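PDB 4KPP: Sodium/calcium exchanger membrane region domain-containing protein from Archaeoglobus fulgidus, which probably exchanges protons for calcium ions across the archaeal cell membrane, as a member of the sodium/calcium exchanger family. Local coordinates for residues L140-A152 against D165-L179. Residues are numbered along the deposited sequence; the frame is centred on the assembly and turned at random.
Sequences LEIFFLFLATLYA and DALVFVSLYAIYIYL. With OLB ((2S)-2,3-dihydroxypropyl (9Z)-octadec-9-enoate), chain E.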
ATOM      1  N   LEU A 140     -17.006   5.228   3.047  1.00 25.95           N
ATOM      2  CA  LEU A 140     -16.128   6.373   2.862  1.00 27.56           C
ATOM      3  C   LEU A 140     -15.059   6.028   1.826  1.00 27.61           C
ATOM      4  O   LEU A 140     -14.968   6.671   0.779  1.00 29.40           O
ATOM      5  CB  LEU A 140     -15.467   6.752   4.193  1.00 29.12           C
ATOM      6  CG  LEU A 140     -14.998   8.190   4.462  1.00 32.41           C
ATOM      7  CD1 LEU A 140     -13.878   8.193   5.497  1.00 30.15           C
ATOM      8  CD2 LEU A 140     -14.568   8.939   3.208  1.00 33.69           C
ATOM      9  N   GLU A 141     -14.252   5.013   2.125  1.00 24.86           N
ATOM     10  CA  GLU A 141     -13.162   4.626   1.234  1.00 29.94           C
ATOM     11  C   GLU A 141     -13.672   4.183  -0.133  1.00 26.42           C
ATOM     12  O   GLU A 141     -13.002   4.392  -1.139  1.00 29.92           O
ATOM     13  CB  GLU A 141     -12.272   3.540   1.856  1.00 33.66           C
ATOM     14  CG  GLU A 141     -12.802   2.924   3.134  1.00 39.74           C
ATOM     15  CD  GLU A 141     -12.498   3.757   4.367  1.00 46.28           C
ATOM     16  OE1 GLU A 141     -11.324   4.139   4.559  1.00 47.53           O
ATOM     17  OE2 GLU A 141     -13.438   4.031   5.143  1.00 47.52           O
ATOM     18  N   ILE A 142     -14.857   3.579  -0.163  1.00 26.95           N
ATOM     19  CA  ILE A 142     -15.486   3.164  -1.417  1.00 26.64           C
ATOM     20  C   ILE A 142     -15.699   4.356  -2.349  1.00 29.55           C
ATOM     21  O   ILE A 142     -15.404   4.289  -3.544  1.00 30.66           O
ATOM     22  CB  ILE A 142     -16.841   2.468  -1.163  1.00 25.58           C
ATOM     23  CG1 ILE A 142     -16.627   1.125  -0.465  1.00 27.95           C
ATOM     24  CG2 ILE A 142     -17.602   2.271  -2.468  1.00 26.11           C
ATOM     25  CD1 ILE A 142     -17.911   0.364  -0.197  1.00 26.91           C
ATOM     26  N   PHE A 143     -16.205   5.447  -1.786  1.00 29.72           N
ATOM     27  CA  PHE A 143     -16.456   6.672  -2.536  1.00 31.19           C
ATOM     28  C   PHE A 143     -15.184   7.220  -3.173  1.00 31.49           C
ATOM     29  O   PHE A 143     -15.162   7.545  -4.362  1.00 29.98           O
ATOM     30  CB  PHE A 143     -17.075   7.724  -1.614  1.00 32.69           C
ATOM     31  CG  PHE A 143     -17.304   9.054  -2.272  1.00 33.96           C
ATOM     32  CD1 PHE A 143     -18.447   9.283  -3.018  1.00 36.87           C
ATOM     33  CD2 PHE A 143     -16.383  10.080  -2.129  1.00 34.44           C
ATOM     34  CE1 PHE A 143     -18.663  10.510  -3.622  1.00 41.08           C
ATOM     35  CE2 PHE A 143     -16.592  11.304  -2.727  1.00 37.60           C
ATOM     36  CZ  PHE A 143     -17.733  11.523  -3.476  1.00 40.80           C
ATOM     37  N   PHE A 144     -14.123   7.322  -2.379  1.00 32.70           N
ATOM     38  CA  PHE A 144     -12.867   7.873  -2.870  1.00 33.18           C
ATOM     39  C   PHE A 144     -12.149   6.926  -3.815  1.00 31.20           C
ATOM     40  O   PHE A 144     -11.436   7.362  -4.715  1.00 29.18           O
ATOM     41  CB  PHE A 144     -11.961   8.287  -1.714  1.00 34.38           C
ATOM     42  CG  PHE A 144     -12.304   9.628  -1.148  1.00 39.71           C
ATOM     43  CD1 PHE A 144     -11.884  10.784  -1.785  1.00 40.13           C
ATOM     44  CD2 PHE A 144     -13.064   9.738   0.004  1.00 40.98           C
ATOM     45  CE1 PHE A 144     -12.206  12.026  -1.278  1.00 41.67           C
ATOM     46  CE2 PHE A 144     -13.387  10.977   0.515  1.00 42.60           C
ATOM     47  CZ  PHE A 144     -12.958  12.120  -0.127  1.00 43.49           C
ATOM     48  N   LEU A 145     -12.350   5.630  -3.609  1.00 36.72           N
ATOM     49  CA  LEU A 145     -11.805   4.620  -4.505  1.00 35.45           C
ATOM     50  C   LEU A 145     -12.454   4.754  -5.876  1.00 31.41           C
ATOM     51  O   LEU A 145     -11.794   4.628  -6.904  1.00 27.88           O
ATOM     52  CB  LEU A 145     -12.055   3.225  -3.938  1.00 38.56           C
ATOM     53  CG  LEU A 145     -10.834   2.348  -3.660  1.00 43.76           C
ATOM     54  CD1 LEU A 145      -9.624   3.196  -3.310  1.00 43.79           C
ATOM     55  CD2 LEU A 145     -11.151   1.376  -2.533  1.00 44.69           C
ATOM     56  N   PHE A 146     -13.754   5.024  -5.879  1.00 31.25           N
ATOM     57  CA  PHE A 146     -14.496   5.183  -7.121  1.00 28.06           C
ATOM     58  C   PHE A 146     -14.046   6.428  -7.883  1.00 25.36           C
ATOM     59  O   PHE A 146     -13.860   6.382  -9.094  1.00 28.76           O
ATOM     60  CB  PHE A 146     -15.995   5.236  -6.836  1.00 30.51           C
ATOM     61  CG  PHE A 146     -16.853   5.086  -8.059  1.00 40.89           C
ATOM     62  CD1 PHE A 146     -16.749   3.960  -8.859  1.00 42.89           C
ATOM     63  CD2 PHE A 146     -17.781   6.061  -8.396  1.00 45.99           C
ATOM     64  CE1 PHE A 146     -17.541   3.813  -9.982  1.00 44.81           C
ATOM     65  CE2 PHE A 146     -18.580   5.920  -9.519  1.00 47.70           C
ATOM     66  CZ  PHE A 146     -18.459   4.794 -10.313  1.00 47.20           C
ATOM     67  N   LEU A 147     -13.861   7.536  -7.171  1.00 23.60           N
ATOM     68  CA  LEU A 147     -13.431   8.784  -7.799  1.00 25.07           C
ATOM     69  C   LEU A 147     -12.005   8.706  -8.337  1.00 28.67           C
ATOM     70  O   LEU A 147     -11.711   9.221  -9.419  1.00 25.01           O
ATOM     71  CB  LEU A 147     -13.549   9.958  -6.825  1.00 26.11           C
ATOM     72  CG  LEU A 147     -14.957  10.406  -6.432  1.00 29.88           C
ATOM     73  CD1 LEU A 147     -14.902  11.776  -5.773  1.00 32.25           C
ATOM     74  CD2 LEU A 147     -15.893  10.412  -7.635  1.00 27.70           C
ATOM     75  N   ALA A 148     -11.121   8.075  -7.570  1.00 28.92           N
ATOM     76  CA  ALA A 148      -9.733   7.906  -7.978  1.00 25.69           C
ATOM     77  C   ALA A 148      -9.642   7.021  -9.216  1.00 24.89           C
ATOM     78  O   ALA A 148      -8.850   7.282 -10.122  1.00 25.75           O
ATOM     79  CB  ALA A 148      -8.912   7.313  -6.840  1.00 22.52           C
ATOM     80  N   THR A 149     -10.463   5.976  -9.246  1.00 23.13           N
ATOM     81  CA  THR A 149     -10.460   5.033 -10.356  1.00 23.02           C
ATOM     82  C   THR A 149     -10.993   5.667 -11.639  1.00 20.12           C
ATOM     83  O   THR A 149     -10.412   5.494 -12.709  1.00 21.49           O
ATOM     84  CB  THR A 149     -11.268   3.772 -10.017  1.00 24.88           C
ATOM     85  OG1 THR A 149     -10.666   3.115  -8.896  1.00 29.65           O
ATOM     86  CG2 THR A 149     -11.298   2.820 -11.195  1.00 22.39           C
ATOM     87  N   LEU A 150     -12.092   6.406 -11.523  1.00 19.54           N
ATOM     88  CA  LEU A 150     -12.655   7.123 -12.661  1.00 24.98           C
ATOM     89  C   LEU A 150     -11.655   8.127 -13.214  1.00 26.96           C
ATOM     90  O   LEU A 150     -11.554   8.312 -14.427  1.00 27.61           O
ATOM     91  CB  LEU A 150     -13.948   7.840 -12.271  1.00 30.80           C
ATOM     92  CG  LEU A 150     -15.145   6.947 -11.939  1.00 33.17           C
ATOM     93  CD1 LEU A 150     -16.387   7.790 -11.700  1.00 32.44           C
ATOM     94  CD2 LEU A 150     -15.378   5.930 -13.046  1.00 34.43           C
ATOM     95  N   TYR A 151     -10.909   8.769 -12.322  1.00 25.90           N
ATOM     96  CA  TYR A 151      -9.900   9.722 -12.756  1.00 27.15           C
ATOM     97  C   TYR A 151      -8.701   9.017 -13.382  1.00 29.16           C
ATOM     98  O   TYR A 151      -8.108   9.519 -14.333  1.00 28.57           O
ATOM     99  CB  TYR A 151      -9.443  10.615 -11.602  1.00 23.91           C
ATOM    100  CG  TYR A 151      -8.677  11.824 -12.078  1.00 26.34           C
ATOM    101  CD1 TYR A 151      -9.340  12.993 -12.428  1.00 32.71           C
ATOM    102  CD2 TYR A 151      -7.292  11.792 -12.198  1.00 26.13           C
ATOM    103  CE1 TYR A 151      -8.644  14.103 -12.877  1.00 35.44           C
ATOM    104  CE2 TYR A 151      -6.589  12.896 -12.644  1.00 29.36           C
ATOM    105  CZ  TYR A 151      -7.268  14.047 -12.982  1.00 34.35           C
ATOM    106  OH  TYR A 151      -6.570  15.147 -13.423  1.00 38.52           O
ATOM    107  N   ALA A 152      -8.351   7.852 -12.844  1.00 31.18           N
ATOM    108  CA  ALA A 152      -7.203   7.094 -13.334  1.00 29.17           C
ATOM    109  C   ALA A 152      -7.434   6.548 -14.743  1.00 31.30           C
ATOM    110  O   ALA A 152      -6.480   6.277 -15.471  1.00 34.12           O
ATOM    111  CB  ALA A 152      -6.850   5.972 -12.373  1.00 25.07           C
ATOM    112  N   ASP A 165      -2.603  16.274 -12.525  1.00 26.63           N
ATOM    113  CA  ASP A 165      -3.088  14.955 -12.130  1.00 30.11           C
ATOM    114  C   ASP A 165      -2.650  14.645 -10.709  1.00 31.55           C
ATOM    115  O   ASP A 165      -3.449  14.200  -9.886  1.00 32.56           O
ATOM    116  CB  ASP A 165      -2.551  13.869 -13.064  1.00 29.60           C
ATOM    117  CG  ASP A 165      -3.190  13.908 -14.432  1.00 32.05           C
ATOM    118  OD1 ASP A 165      -4.336  14.392 -14.547  1.00 33.13           O
ATOM    119  OD2 ASP A 165      -2.546  13.443 -15.396  1.00 30.92           O
ATOM    120  N   ALA A 166      -1.373  14.885 -10.433  1.00 30.08           N
ATOM    121  CA  ALA A 166      -0.813  14.652  -9.112  1.00 28.73           C
ATOM    122  C   ALA A 166      -1.535  15.506  -8.079  1.00 31.30           C
ATOM    123  O   ALA A 166      -1.826  15.045  -6.977  1.00 35.50           O
ATOM    124  CB  ALA A 166       0.677  14.948  -9.108  1.00 29.27           C
ATOM    125  N   LEU A 167      -1.833  16.747  -8.454  1.00 33.31           N
ATOM    126  CA  LEU A 167      -2.568  17.666  -7.592  1.00 34.94           C
ATOM    127  C   LEU A 167      -3.943  17.099  -7.246  1.00 35.23           C
ATOM    128  O   LEU A 167      -4.393  17.190  -6.104  1.00 36.18           O
ATOM    129  CB  LEU A 167      -2.717  19.028  -8.274  1.00 38.29           C
ATOM    130  CG  LEU A 167      -2.558  20.289  -7.417  1.00 47.15           C
ATOM    131  CD1 LEU A 167      -2.741  21.537  -8.270  1.00 53.00           C
ATOM    132  CD2 LEU A 167      -3.525  20.299  -6.243  1.00 49.74           C
ATOM    133  N   VAL A 168      -4.606  16.512  -8.240  1.00 33.11           N
ATOM    134  CA  VAL A 168      -5.916  15.904  -8.038  1.00 31.19           C
ATOM    135  C   VAL A 168      -5.838  14.713  -7.086  1.00 30.58           C
ATOM    136  O   VAL A 168      -6.570  14.652  -6.097  1.00 32.60           O
ATOM    137  CB  VAL A 168      -6.544  15.451  -9.373  1.00 31.05           C
ATOM    138  CG1 VAL A 168      -7.864  14.738  -9.127  1.00 26.75           C
ATOM    139  CG2 VAL A 168      -6.744  16.643 -10.291  1.00 35.70           C
ATOM    140  N   PHE A 169      -4.941  13.776  -7.388  1.00 28.83           N
ATOM    141  CA  PHE A 169      -4.756  12.582  -6.563  1.00 23.98           C
ATOM    142  C   PHE A 169      -4.401  12.915  -5.119  1.00 23.36           C
ATOM    143  O   PHE A 169      -4.918  12.300  -4.189  1.00 24.47           O
ATOM    144  CB  PHE A 169      -3.691  11.666  -7.168  1.00 17.86           C
ATOM    145  CG  PHE A 169      -4.159  10.914  -8.378  1.00 21.12           C
ATOM    146  CD1 PHE A 169      -5.193   9.996  -8.278  1.00 20.97           C
ATOM    147  CD2 PHE A 169      -3.563  11.115  -9.615  1.00 22.92           C
ATOM    148  CE1 PHE A 169      -5.629   9.295  -9.392  1.00 22.09           C
ATOM    149  CE2 PHE A 169      -3.994  10.420 -10.729  1.00 24.39           C
ATOM    150  CZ  PHE A 169      -5.028   9.509 -10.618  1.00 24.71           C
ATOM    151  N   VAL A 170      -3.520  13.891  -4.933  1.00 25.29           N
ATOM    152  CA  VAL A 170      -3.153  14.331  -3.592  1.00 28.87           C
ATOM    153  C   VAL A 170      -4.339  15.016  -2.907  1.00 31.88           C
ATOM    154  O   VAL A 170      -4.561  14.838  -1.709  1.00 33.93           O
ATOM    155  CB  VAL A 170      -1.916  15.263  -3.616  1.00 38.26           C
ATOM    156  CG1 VAL A 170      -1.697  15.916  -2.257  1.00 42.16           C
ATOM    157  CG2 VAL A 170      -0.677  14.489  -4.036  1.00 29.49           C
ATOM    158  N   SER A 171      -5.105  15.786  -3.678  1.00 30.14           N
ATOM    159  CA  SER A 171      -6.293  16.453  -3.151  1.00 30.53           C
ATOM    160  C   SER A 171      -7.326  15.443  -2.664  1.00 29.17           C
ATOM    161  O   SER A 171      -7.901  15.601  -1.585  1.00 30.92           O
ATOM    162  CB  SER A 171      -6.922  17.367  -4.206  1.00 34.34           C
ATOM    163  OG  SER A 171      -6.056  18.442  -4.529  1.00 36.81           O
ATOM    164  N   LEU A 172      -7.559  14.410  -3.468  1.00 27.57           N
ATOM    165  CA  LEU A 172      -8.499  13.358  -3.102  1.00 25.73           C
ATOM    166  C   LEU A 172      -8.114  12.723  -1.775  1.00 25.14           C
ATOM    167  O   LEU A 172      -8.961  12.532  -0.901  1.00 25.03           O
ATOM    168  CB  LEU A 172      -8.578  12.291  -4.196  1.00 24.85           C
ATOM    169  CG  LEU A 172      -9.379  12.651  -5.451  1.00 25.30           C
ATOM    170  CD1 LEU A 172      -9.226  11.574  -6.514  1.00 22.28           C
ATOM    171  CD2 LEU A 172     -10.846  12.867  -5.111  1.00 24.32           C
ATOM    172  N   TYR A 173      -6.832  12.409  -1.617  1.00 24.71           N
ATOM    173  CA  TYR A 173      -6.372  11.781  -0.386  1.00 25.11           C
ATOM    174  C   TYR A 173      -6.450  12.734   0.802  1.00 25.85           C
ATOM    175  O   TYR A 173      -6.845  12.332   1.895  1.00 28.92           O
ATOM    176  CB  TYR A 173      -4.955  11.223  -0.529  1.00 24.27           C
ATOM    177  CG  TYR A 173      -4.535  10.428   0.684  1.00 24.52           C
ATOM    178  CD1 TYR A 173      -5.168   9.235   1.000  1.00 23.05           C
ATOM    179  CD2 TYR A 173      -3.525  10.880   1.526  1.00 28.38           C
ATOM    180  CE1 TYR A 173      -4.807   8.508   2.114  1.00 27.30           C
ATOM    181  CE2 TYR A 173      -3.149  10.151   2.644  1.00 28.18           C
ATOM    182  CZ  TYR A 173      -3.796   8.967   2.931  1.00 28.01           C
ATOM    183  OH  TYR A 173      -3.435   8.233   4.036  1.00 32.81           O
ATOM    184  N   ALA A 174      -6.076  13.992   0.583  1.00 26.94           N
ATOM    185  CA  ALA A 174      -6.142  15.010   1.632  1.00 29.95           C
ATOM    186  C   ALA A 174      -7.566  15.179   2.162  1.00 30.23           C
ATOM    187  O   ALA A 174      -7.783  15.244   3.373  1.00 28.51           O
ATOM    188  CB  ALA A 174      -5.604  16.336   1.121  1.00 32.46           C
ATOM    189  N   ILE A 175      -8.527  15.247   1.245  1.00 31.44           N
ATOM    190  CA  ILE A 175      -9.940  15.334   1.605  1.00 31.00           C
ATOM    191  C   ILE A 175     -10.385  14.062   2.323  1.00 32.48           C
ATOM    192  O   ILE A 175     -11.125  14.114   3.308  1.00 31.89           O
ATOM    193  CB  ILE A 175     -10.821  15.556   0.357  1.00 35.77           C
ATOM    194  CG1 ILE A 175     -10.522  16.919  -0.270  1.00 39.19           C
ATOM    195  CG2 ILE A 175     -12.299  15.451   0.706  1.00 36.07           C
ATOM    196  CD1 ILE A 175     -11.358  17.221  -1.497  1.00 41.34           C
ATOM    197  N   TYR A 176      -9.922  12.920   1.822  1.00 33.41           N
ATOM    198  CA  TYR A 176     -10.220  11.632   2.440  1.00 31.96           C
ATOM    199  C   TYR A 176      -9.715  11.562   3.877  1.00 29.71           C
ATOM    200  O   TYR A 176     -10.434  11.128   4.774  1.00 30.62           O
ATOM    201  CB  TYR A 176      -9.624  10.493   1.616  1.00 31.25           C
ATOM    202  CG  TYR A 176      -9.561   9.176   2.350  1.00 29.97           C
ATOM    203  CD1 TYR A 176     -10.721   8.495   2.695  1.00 28.51           C
ATOM    204  CD2 TYR A 176      -8.341   8.608   2.692  1.00 26.61           C
ATOM    205  CE1 TYR A 176     -10.669   7.287   3.367  1.00 25.05           C
ATOM    206  CE2 TYR A 176      -8.278   7.402   3.363  1.00 23.78           C
ATOM    207  CZ  TYR A 176      -9.445   6.746   3.697  1.00 22.96           C
ATOM    208  OH  TYR A 176      -9.389   5.543   4.364  1.00 22.83           O
ATOM    209  N   ILE A 177      -8.476  11.989   4.085  1.00 31.79           N
ATOM    210  CA  ILE A 177      -7.896  12.038   5.420  1.00 35.62           C
ATOM    211  C   ILE A 177      -8.704  12.951   6.334  1.00 41.53           C
ATOM    212  O   ILE A 177      -9.047  12.576   7.455  1.00 47.26           O
ATOM    213  CB  ILE A 177      -6.433  12.516   5.375  1.00 38.26           C
ATOM    214  CG1 ILE A 177      -5.537  11.401   4.838  1.00 37.60           C
ATOM    215  CG2 ILE A 177      -5.960  12.946   6.754  1.00 38.08           C
ATOM    216  CD1 ILE A 177      -5.651  10.110   5.624  1.00 38.65           C
ATOM    217  N   TYR A 178      -9.010  14.147   5.839  1.00 41.83           N
ATOM    218  CA  TYR A 178      -9.792  15.128   6.587  1.00 41.29           C
ATOM    219  C   TYR A 178     -11.143  14.574   7.037  1.00 40.46           C
ATOM    220  O   TYR A 178     -11.572  14.804   8.166  1.00 42.61           O
ATOM    221  CB  TYR A 178      -9.992  16.395   5.752  1.00 41.84           C
ATOM    222  CG  TYR A 178     -10.988  17.367   6.338  1.00 48.90           C
ATOM    223  CD1 TYR A 178     -10.662  18.149   7.440  1.00 52.25           C
ATOM    224  CD2 TYR A 178     -12.256  17.508   5.786  1.00 51.59           C
ATOM    225  CE1 TYR A 178     -11.573  19.041   7.979  1.00 55.41           C
ATOM    226  CE2 TYR A 178     -13.172  18.397   6.317  1.00 54.09           C
ATOM    227  CZ  TYR A 178     -12.826  19.160   7.412  1.00 57.01           C
ATOM    228  OH  TYR A 178     -13.740  20.046   7.941  1.00 59.24           O
ATOM    229  N   LEU A 179     -11.806  13.839   6.150  1.00 41.22           N
ATOM    230  CA  LEU A 179     -13.104  13.250   6.460  1.00 43.03           C
ATOM    231  C   LEU A 179     -12.965  12.030   7.363  1.00 46.37           C
ATOM    232  O   LEU A 179     -13.908  11.653   8.060  1.00 49.14           O
ATOM    233  CB  LEU A 179     -13.842  12.864   5.177  1.00 38.58           C
ATOM    234  CG  LEU A 179     -14.327  14.010   4.290  1.00 36.95           C
ATOM    235  CD1 LEU A 179     -15.101  13.460   3.104  1.00 35.28           C
ATOM    236  CD2 LEU A 179     -15.177  14.991   5.087  1.00 36.10           C
TER
HETATM  237  C1  OLB E 502     -10.426  15.831 -16.116  1.00 68.78           C
HETATM  238  C2  OLB E 502     -11.421  14.746 -16.351  1.00 65.80           C
HETATM  239  C3  OLB E 502     -11.764  14.098 -15.052  1.00 65.74           C
HETATM  240  C4  OLB E 502     -13.154  13.559 -15.109  1.00 64.98           C
HETATM  241  C5  OLB E 502     -13.122  12.072 -14.995  1.00 62.71           C
HETATM  242  O19 OLB E 502     -10.723  16.788 -15.417  1.00 70.25           O
HETATM  243  O20 OLB E 502      -9.179  15.772 -16.687  1.00 70.30           O
HETATM  244  C21 OLB E 502      -8.307  16.822 -16.501  1.00 71.69           C
HETATM  245  C22 OLB E 502      -6.920  16.350 -16.770  1.00 73.97           C
HETATM  246  O23 OLB E 502      -6.981  15.171 -17.479  1.00 75.74           O
HETATM  247  C24 OLB E 502      -6.192  17.384 -17.561  1.00 74.34           C
HETATM  248  C6  OLB E 502     -13.004  11.683 -13.561  1.00 60.40           C
HETATM  249  C7  OLB E 502     -14.228  12.106 -12.821  1.00 58.77           C
HETATM  250  C8  OLB E 502     -14.298  11.377 -11.521  1.00 56.33           C
HETATM  251  C9  OLB E 502     -13.156  11.790 -10.655  1.00 53.00           C
HETATM  252  C10 OLB E 502     -13.285  13.002  -9.798  1.00 49.95           C
HETATM  253  C11 OLB E 502     -12.104  13.884  -9.567  1.00 48.24           C
HETATM  254  C12 OLB E 502     -12.575  15.159  -8.950  1.00 48.66           C
HETATM  255  C13 OLB E 502     -11.587  16.247  -9.202  1.00 47.65           C
HETATM  256  C14 OLB E 502     -11.598  16.631 -10.642  1.00 44.29           C
HETATM  257  C15 OLB E 502     -10.607  17.727 -10.847  1.00 44.33           C
HETATM  258  C16 OLB E 502     -10.457  18.032 -12.301  1.00 45.68           C
HETATM  259  C17 OLB E 502     -11.745  18.552 -12.846  1.00 46.93           C
HETATM  260  C18 OLB E 502     -11.516  19.822 -13.596  1.00 45.25           C
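The F144 ring takes Y176 CB over the centre of one face, 3.8 Å from its centroid, and F143 CD2 near the rim of the opposite face; L140 CD2 and L179 CD1 lie at its edge. Y176 in turn directs its own ring edge at that first face in an offset edge-to-face pair, the planes at 63°. The Y151 ring carries V168 CG1 centrally over one face, while its edge is turned toward the face of F169, the planes perpendicular, with Y151 CD2 3.6 Å from F169 CZ. These side chains join helices 138-152 and 163-182, successive transmembrane helices whose segments 140-152 and 165-179 run antiparallel (177°) as a hairpin within a sodium/calcium exchanger family region; F144 is a knob in the hole formed by L172, I175, Y176 and L179. Between the two aromatic clusters, L172 CD1 rests against A148 CA. A hydrogen bond closes the contact near each end. Y176 OH donates to E141 OE1 in the ring plane, at a doubtfully short 2.4 Å, and also meets S280 of helix 271-285. With CG anti to the backbone N (chi1 -165°), Y151 extends across to D165, its OH donating 2.6 Å to the anti lone pair of OD1, while K158 salt-bridges OD2. A leucine in place of Y151 would probably leave D165 OD1 without this donor and F169 without its edge-on partner.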